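Local atomic coordinates of PelD (Pseudomonas aeruginosa, PDB entry 4EU0), a protein that binds the second messenger cyclic di-GMP as an effector involved in pellicle formation, seen here in a piece combining a GAF domain with a GGDEF-family domain. Residues A33-Y38 / S137-L142; G39-A44 / A119-E124. One frame throughout, in Å; residues are numbered along the deposited sequence.

Contact 1. Residues A33-Y38 / S137-L142; sequences ALLAQY and SLLAIL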
ATOM      1  N   ALA A  33     -13.588   7.022  10.587  1.00 29.35           N
ATOM      2  CA  ALA A  33     -13.731   8.378  10.040  1.00 29.67           C
ATOM      3  C   ALA A  33     -13.253   8.452   8.591  1.00 28.24           C
ATOM      4  O   ALA A  33     -13.926   9.039   7.743  1.00 28.29           O
ATOM      5  CB  ALA A  33     -12.984   9.392  10.898  1.00 31.00           C
ATOM      6  N   LEU A  34     -12.095   7.847   8.323  1.00 26.95           N
ATOM      7  CA  LEU A  34     -11.537   7.777   6.972  1.00 25.52           C
ATOM      8  C   LEU A  34     -12.488   7.057   6.018  1.00 24.67           C
ATOM      9  O   LEU A  34     -12.788   7.565   4.932  1.00 24.41           O
ATOM     10  CB  LEU A  34     -10.171   7.091   6.980  1.00 24.87           C
ATOM     11  CG  LEU A  34      -8.926   7.887   7.374  1.00 25.78           C
ATOM     12  CD1 LEU A  34      -7.700   6.973   7.309  1.00 26.29           C
ATOM     13  CD2 LEU A  34      -8.738   9.097   6.470  1.00 27.30           C
ATOM     14  N   LEU A  35     -12.960   5.882   6.428  1.00 24.33           N
ATOM     15  CA  LEU A  35     -13.916   5.116   5.631  1.00 23.73           C
ATOM     16  C   LEU A  35     -15.215   5.893   5.423  1.00 24.73           C
ATOM     17  O   LEU A  35     -15.798   5.855   4.336  1.00 24.42           O
ATOM     18  CB  LEU A  35     -14.180   3.744   6.264  1.00 23.67           C
ATOM     19  CG  LEU A  35     -13.031   2.728   6.124  1.00 22.92           C
ATOM     20  CD1 LEU A  35     -13.110   1.666   7.196  1.00 23.17           C
ATOM     21  CD2 LEU A  35     -13.036   2.095   4.728  1.00 22.11           C
ATOM     22  N   ALA A  36     -15.651   6.600   6.467  1.00 26.22           N
ATOM     23  CA  ALA A  36     -16.850   7.450   6.408  1.00 28.02           C
ATOM     24  C   ALA A  36     -16.703   8.600   5.412  1.00 28.68           C
ATOM     25  O   ALA A  36     -17.641   8.904   4.667  1.00 29.37           O
ATOM     26  CB  ALA A  36     -17.196   7.986   7.790  1.00 29.16           C
ATOM     27  N   GLN A  37     -15.523   9.223   5.415  1.00 28.81           N
ATOM     28  CA  GLN A  37     -15.179  10.323   4.509  1.00 29.69           C
ATOM     29  C   GLN A  37     -15.276   9.890   3.046  1.00 28.49           C
ATOM     30  O   GLN A  37     -15.979  10.516   2.252  1.00 28.99           O
ATOM     31  CB  GLN A  37     -13.765  10.840   4.835  1.00 29.76           C
ATOM     32  CG  GLN A  37     -13.203  11.930   3.910  1.00 31.91           C
ATOM     33  CD  GLN A  37     -11.696  12.147   4.096  1.00 33.59           C
ATOM     34  OE1 GLN A  37     -11.085  11.615   5.028  1.00 33.69           O
ATOM     35  NE2 GLN A  37     -11.095  12.927   3.202  1.00 35.16           N
ATOM     36  N   TYR A  38     -14.590   8.804   2.702  1.00 26.78           N
ATOM     37  CA  TYR A  38     -14.532   8.352   1.311  1.00 26.11           C
ATOM     38  C   TYR A  38     -15.842   7.730   0.799  1.00 26.13           C
ATOM     39  O   TYR A  38     -16.155   7.840  -0.389  1.00 26.11           O
ATOM     40  CB  TYR A  38     -13.336   7.416   1.114  1.00 25.14           C
ATOM     41  CG  TYR A  38     -12.009   8.146   1.051  1.00 26.07           C
ATOM     42  CD1 TYR A  38     -11.377   8.371  -0.175  1.00 28.13           C
ATOM     43  CD2 TYR A  38     -11.386   8.614   2.209  1.00 27.52           C
ATOM     44  CE1 TYR A  38     -10.166   9.038  -0.245  1.00 29.72           C
ATOM     45  CE2 TYR A  38     -10.168   9.286   2.150  1.00 29.21           C
ATOM     46  CZ  TYR A  38      -9.565   9.492   0.919  1.00 30.45           C
ATOM     47  OH  TYR A  38      -8.359  10.145   0.841  1.00 32.06           O
ATOM     48  N   SER A 137     -15.588   0.569  -4.837  1.00 21.28           N
ATOM     49  CA  SER A 137     -14.185   0.371  -5.195  1.00 21.01           C
ATOM     50  C   SER A 137     -13.289   1.208  -4.295  1.00 20.28           C
ATOM     51  O   SER A 137     -12.285   0.722  -3.797  1.00 19.25           O
ATOM     52  CB  SER A 137     -13.931   0.683  -6.674  1.00 22.25           C
ATOM     53  OG  SER A 137     -14.639  -0.234  -7.499  1.00 24.51           O
ATOM     54  N   LEU A 138     -13.675   2.455  -4.049  1.00 20.77           N
ATOM     55  CA  LEU A 138     -12.868   3.316  -3.190  1.00 20.30           C
ATOM     56  C   LEU A 138     -12.817   2.812  -1.734  1.00 19.29           C
ATOM     57  O   LEU A 138     -11.775   2.860  -1.099  1.00 18.25           O
ATOM     58  CB  LEU A 138     -13.349   4.761  -3.313  1.00 22.31           C
ATOM     59  CG  LEU A 138     -13.519   5.717  -2.147  1.00 24.55           C
ATOM     60  CD1 LEU A 138     -13.400   7.147  -2.666  1.00 27.61           C
ATOM     61  CD2 LEU A 138     -14.902   5.478  -1.572  1.00 27.60           C
ATOM     62  N   LEU A 139     -13.948   2.327  -1.228  1.00 19.21           N
ATOM     63  CA  LEU A 139     -14.013   1.726   0.109  1.00 18.90           C
ATOM     64  C   LEU A 139     -13.108   0.495   0.223  1.00 17.60           C
ATOM     65  O   LEU A 139     -12.369   0.325   1.210  1.00 16.75           O
ATOM     66  CB  LEU A 139     -15.458   1.329   0.420  1.00 20.00           C
ATOM     67  CG  LEU A 139     -16.333   2.108   1.415  1.00 22.51           C
ATOM     68  CD1 LEU A 139     -15.851   3.509   1.724  1.00 23.54           C
ATOM     69  CD2 LEU A 139     -17.783   2.101   0.960  1.00 22.41           C
ATOM     70  N   ALA A 140     -13.153  -0.352  -0.804  1.00 16.62           N
ATOM     71  CA  ALA A 140     -12.333  -1.562  -0.843  1.00 16.08           C
ATOM     72  C   ALA A 140     -10.844  -1.220  -0.921  1.00 15.20           C
ATOM     73  O   ALA A 140     -10.026  -1.821  -0.218  1.00 14.43           O
ATOM     74  CB  ALA A 140     -12.754  -2.460  -2.005  1.00 15.84           C
ATOM     75  N   ILE A 141     -10.504  -0.226  -1.738  1.00 14.97           N
ATOM     76  CA  ILE A 141      -9.110   0.224  -1.868  1.00 14.59           C
ATOM     77  C   ILE A 141      -8.589   0.718  -0.529  1.00 14.50           C
ATOM     78  O   ILE A 141      -7.523   0.303  -0.075  1.00 15.42           O
ATOM     79  CB  ILE A 141      -8.944   1.340  -2.923  1.00 14.35           C
ATOM     80  CG1 ILE A 141      -9.276   0.795  -4.319  1.00 15.75           C
ATOM     81  CG2 ILE A 141      -7.510   1.956  -2.831  1.00 13.69           C
ATOM     82  CD1 ILE A 141      -9.509   1.870  -5.368  1.00 15.73           C
ATOM     83  N   LEU A 142      -9.352   1.586   0.116  1.00 15.02           N
ATOM     84  CA  LEU A 142      -8.949   2.137   1.398  1.00 15.52           C
ATOM     85  C   LEU A 142      -8.831   1.051   2.473  1.00 15.34           C
ATOM     86  O   LEU A 142      -7.858   1.030   3.228  1.00 15.40           O
ATOM     87  CB  LEU A 142      -9.916   3.252   1.821  1.00 16.39           C
ATOM     88  CG  LEU A 142      -9.675   4.106   3.068  1.00 19.79           C
ATOM     89  CD1 LEU A 142      -8.351   4.881   3.020  1.00 20.97           C
ATOM     90  CD2 LEU A 142     -10.852   5.065   3.255  1.00 22.33           C
TER
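Leu35 and Leu142 meet at the buried part of an antiparallel helix pair in the GAF domain, where helices 28-39 and 133-150 run side by side. The axes of the two short segments approach to 9.7 Å at an angle of 157°, and no hydrogen bond joins them; apolar side chains carry the contact. The buried centre is made by Leu35, Leu139 and Leu142. In Leu142, chi1 of -174° turns CG toward helix 28-39, anti to the backbone N. Its CD2 lies among Leu34 O, Leu35 and the Tyr38 ring, 4.0 Å from Leu35 CD2 and 3.6 Å from Leu34 O. Leu139 points CD1 at Leu35 O.

Tyr38 straddles this centre and the outer end, where Leu138 CD1 comes to the ring edge, near its plane. Both Leu138 and Leu139 have irregular rotamers, and the closest approaches of Leu138 are doubtful. Tyr38 OH hydrogen-bonds Ser6 OG, tying the pair to helix 2-16, which carries the ligand-contacting Arg4; the Tyr38 side chain itself stays about 13 Å from the bound cyclic di-GMP. On the inner side, Leu142 CD2 approaches the Tyr38 ring obliquely, 3.7 Å from its CD2.

Contact 2. Residues G39-A44 / A119-E124; sequences GSLRIA and ALLAVE
Ile43 and Glu124 provide the one hydrogen bond across this contact, between the start of strand 43-48 and the last part of strand 117-123 with the corner that follows. Glu124 N donates to Ile43 O at 2.9 Å. The bond is bent, with 135° at the hydrogen, and the donor is tilted 32° from the carbonyl plane. One residue further along, Ala44 and Val123 form an antiparallel non-hydrogen-bonded pair, supplemented by a CA-H...O contact in which Ala44 CA lies 3.2 Å from Ala122 O. Arg42 and Ile43 both face Gln125, just past the corner at Glu124: a classic beta bulge.

Apolar contacts gather on the sheet face that carries Ala44 and Val123. Leu41, still in the loop, sends its side chain toward the strand: it meets Leu121 tip to tip, CD1 to CD2 at 4.0 Å, and crosses Val123 at about a right angle, with CD1 3.8 Å from Val123 CG2. Ala44 CB fits in beside them, 4.2 Å from Leu121 CD1. Leu121 has CG anti to its backbone N (chi1 171°).

At the corner, the Ile43 and Glu124 side chains cross at about a right angle. The Glu124 torsions are irregular, and both its conformation and its closest approach, CG to Ile43 CG2, are doubtful.

Helix termination is the last element. Ser40 takes a positive phi and ends helix 28-39 in a Schellman motif, turning the chain back so that Leu41 can drop onto the sheet. Through this motif helix 28-39 leads into strand 43-48 of the antiparallel sheet of a GAF domain, where strands 43-48 and 117-123 are neighbours in the 2-1-5-4-3 order.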
ATOM      1  N   GLY A  39     -16.608   7.104   1.690  1.00 25.75           N
ATOM      2  CA  GLY A  39     -17.891   6.505   1.310  1.00 26.12           C
ATOM      3  C   GLY A  39     -19.129   7.372   1.504  1.00 27.47           C
ATOM      4  O   GLY A  39     -20.252   6.928   1.243  1.00 27.94           O
ATOM      5  N   SER A  40     -18.928   8.614   1.946  1.00 28.03           N
ATOM      6  CA  SER A  40     -20.031   9.497   2.359  1.00 29.73           C
ATOM      7  C   SER A  40     -21.004   8.774   3.305  1.00 29.78           C
ATOM      8  O   SER A  40     -22.223   8.940   3.211  1.00 30.92           O
ATOM      9  CB  SER A  40     -20.781  10.080   1.146  1.00 30.85           C
ATOM     10  OG  SER A  40     -19.903  10.788   0.286  1.00 31.75           O
ATOM     11  N   LEU A  41     -20.451   7.969   4.212  1.00 28.46           N
ATOM     12  CA  LEU A  41     -21.261   7.155   5.123  1.00 28.73           C
ATOM     13  C   LEU A  41     -22.002   8.012   6.140  1.00 30.49           C
ATOM     14  O   LEU A  41     -21.495   9.050   6.567  1.00 31.23           O
ATOM     15  CB  LEU A  41     -20.387   6.129   5.857  1.00 27.65           C
ATOM     16  CG  LEU A  41     -19.454   5.226   5.040  1.00 25.43           C
ATOM     17  CD1 LEU A  41     -18.762   4.208   5.936  1.00 22.91           C
ATOM     18  CD2 LEU A  41     -20.198   4.524   3.923  1.00 24.28           C
ATOM     19  N   ARG A  42     -23.201   7.575   6.515  1.00 31.50           N
ATOM     20  CA  ARG A  42     -23.980   8.277   7.528  1.00 33.72           C
ATOM     21  C   ARG A  42     -24.183   7.445   8.798  1.00 33.94           C
ATOM     22  O   ARG A  42     -24.094   7.979   9.909  1.00 35.33           O
ATOM     23  CB  ARG A  42     -25.315   8.769   6.954  1.00 35.27           C
ATOM     24  CG  ARG A  42     -26.047   9.800   7.824  1.00 39.63           C
ATOM     25  CD  ARG A  42     -25.184  11.042   8.080  1.00 43.02           C
ATOM     26  NE  ARG A  42     -25.948  12.155   8.641  1.00 46.82           N
ATOM     27  CZ  ARG A  42     -26.204  12.332   9.936  1.00 49.15           C
ATOM     28  NH1 ARG A  42     -25.763  11.469  10.844  1.00 48.96           N
ATOM     29  NH2 ARG A  42     -26.912  13.383  10.326  1.00 52.15           N
ATOM     30  N   ILE A  43     -24.469   6.152   8.635  1.00 32.64           N
ATOM     31  CA  ILE A  43     -24.533   5.233   9.774  1.00 32.61           C
ATOM     32  C   ILE A  43     -23.720   3.973   9.484  1.00 30.82           C
ATOM     33  O   ILE A  43     -23.974   3.266   8.503  1.00 29.88           O
ATOM     34  CB  ILE A  43     -25.987   4.846  10.191  1.00 34.14           C
ATOM     35  CG1 ILE A  43     -26.927   6.058  10.175  1.00 35.47           C
ATOM     36  CG2 ILE A  43     -25.983   4.227  11.590  1.00 35.13           C
ATOM     37  CD1 ILE A  43     -28.402   5.710  10.406  1.00 37.68           C
ATOM     38  N   ALA A  44     -22.742   3.702  10.350  1.00 30.27           N
ATOM     39  CA  ALA A  44     -21.814   2.590  10.154  1.00 28.38           C
ATOM     40  C   ALA A  44     -21.140   2.173  11.463  1.00 28.65           C
ATOM     41  O   ALA A  44     -21.247   2.869  12.479  1.00 29.67           O
ATOM     42  CB  ALA A  44     -20.755   2.957   9.107  1.00 26.57           C
ATOM     43  N   ALA A 119     -10.544  -6.769  10.301  1.00 23.37           N
ATOM     44  CA  ALA A 119     -11.676  -5.962  10.757  1.00 23.47           C
ATOM     45  C   ALA A 119     -12.791  -5.936   9.724  1.00 22.92           C
ATOM     46  O   ALA A 119     -12.598  -6.325   8.569  1.00 21.87           O
ATOM     47  CB  ALA A 119     -11.218  -4.540  11.073  1.00 23.07           C
ATOM     48  N   LEU A 120     -13.957  -5.461  10.152  1.00 23.46           N
ATOM     49  CA  LEU A 120     -15.125  -5.385   9.290  1.00 23.05           C
ATOM     50  C   LEU A 120     -15.753  -3.994   9.391  1.00 22.47           C
ATOM     51  O   LEU A 120     -15.980  -3.494  10.489  1.00 23.32           O
ATOM     52  CB  LEU A 120     -16.119  -6.474   9.722  1.00 24.62           C
ATOM     53  CG  LEU A 120     -17.510  -6.629   9.109  1.00 25.85           C
ATOM     54  CD1 LEU A 120     -18.082  -7.980   9.518  1.00 29.62           C
ATOM     55  CD2 LEU A 120     -18.418  -5.541   9.594  1.00 29.24           C
ATOM     56  N   LEU A 121     -16.016  -3.370   8.243  1.00 21.12           N
ATOM     57  CA  LEU A 121     -16.846  -2.166   8.191  1.00 21.44           C
ATOM     58  C   LEU A 121     -18.266  -2.588   7.824  1.00 21.93           C
ATOM     59  O   LEU A 121     -18.477  -3.161   6.757  1.00 22.13           O
ATOM     60  CB  LEU A 121     -16.317  -1.166   7.147  1.00 19.76           C
ATOM     61  CG  LEU A 121     -17.192   0.056   6.828  1.00 20.36           C
ATOM     62  CD1 LEU A 121     -17.183   1.050   7.972  1.00 21.47           C
ATOM     63  CD2 LEU A 121     -16.760   0.735   5.531  1.00 18.53           C
ATOM     64  N   ALA A 122     -19.223  -2.322   8.716  1.00 23.43           N
ATOM     65  CA  ALA A 122     -20.633  -2.620   8.471  1.00 24.16           C
ATOM     66  C   ALA A 122     -21.394  -1.318   8.298  1.00 24.75           C
ATOM     67  O   ALA A 122     -21.438  -0.492   9.208  1.00 25.65           O
ATOM     68  CB  ALA A 122     -21.225  -3.434   9.624  1.00 25.30           C
ATOM     69  N   VAL A 123     -21.970  -1.124   7.117  1.00 24.72           N
ATOM     70  CA  VAL A 123     -22.668   0.126   6.813  1.00 25.37           C
ATOM     71  C   VAL A 123     -24.175  -0.089   6.815  1.00 26.88           C
ATOM     72  O   VAL A 123     -24.693  -0.886   6.033  1.00 26.80           O
ATOM     73  CB  VAL A 123     -22.224   0.720   5.462  1.00 24.46           C
ATOM     74  CG1 VAL A 123     -22.984   2.015   5.184  1.00 24.99           C
ATOM     75  CG2 VAL A 123     -20.713   0.966   5.445  1.00 23.88           C
ATOM     76  N   GLU A 124     -24.862   0.624   7.704  1.00 28.38           N
ATOM     77  CA  GLU A 124     -26.316   0.581   7.775  1.00 30.12           C
ATOM     78  C   GLU A 124     -26.968   1.620   6.867  1.00 30.39           C
ATOM     79  O   GLU A 124     -28.033   1.371   6.308  1.00 31.13           O
ATOM     80  CB  GLU A 124     -26.832   0.707   9.216  1.00 31.90           C
ATOM     81  CG  GLU A 124     -25.827   1.194  10.252  1.00 33.35           C
ATOM     82  CD  GLU A 124     -25.086   0.065  10.974  1.00 35.38           C
ATOM     83  OE1 GLU A 124     -25.322  -1.122  10.646  1.00 37.88           O
ATOM     84  OE2 GLU A 124     -24.274   0.373  11.884  1.00 30.79           O
TER

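How the contacts relate
Both contacts belong to the GAF domain, and they join the same two parts of the chain: helix 28-39 runs on into strand 43-48, and strand 117-123 is followed by helix 133-150. Contact 2 is therefore nested within the loop closed by contact 1, their centres about 9 Å apart. Contact 2 is buried and mixes strand pairing with apolar packing; contact 1 is partly buried and has no hydrogen bond across it, methyls resting on side chains and backbone carbonyls, while helix 2-16 covers Leu34, Tyr38 and Leu142. Ala36 O and Leu41 N, 3.0 Å apart, probably form the Schellman bond closing helix 28-39. Between elements, Leu139 CD1 packs on Gly39 CA at 3.6 Å.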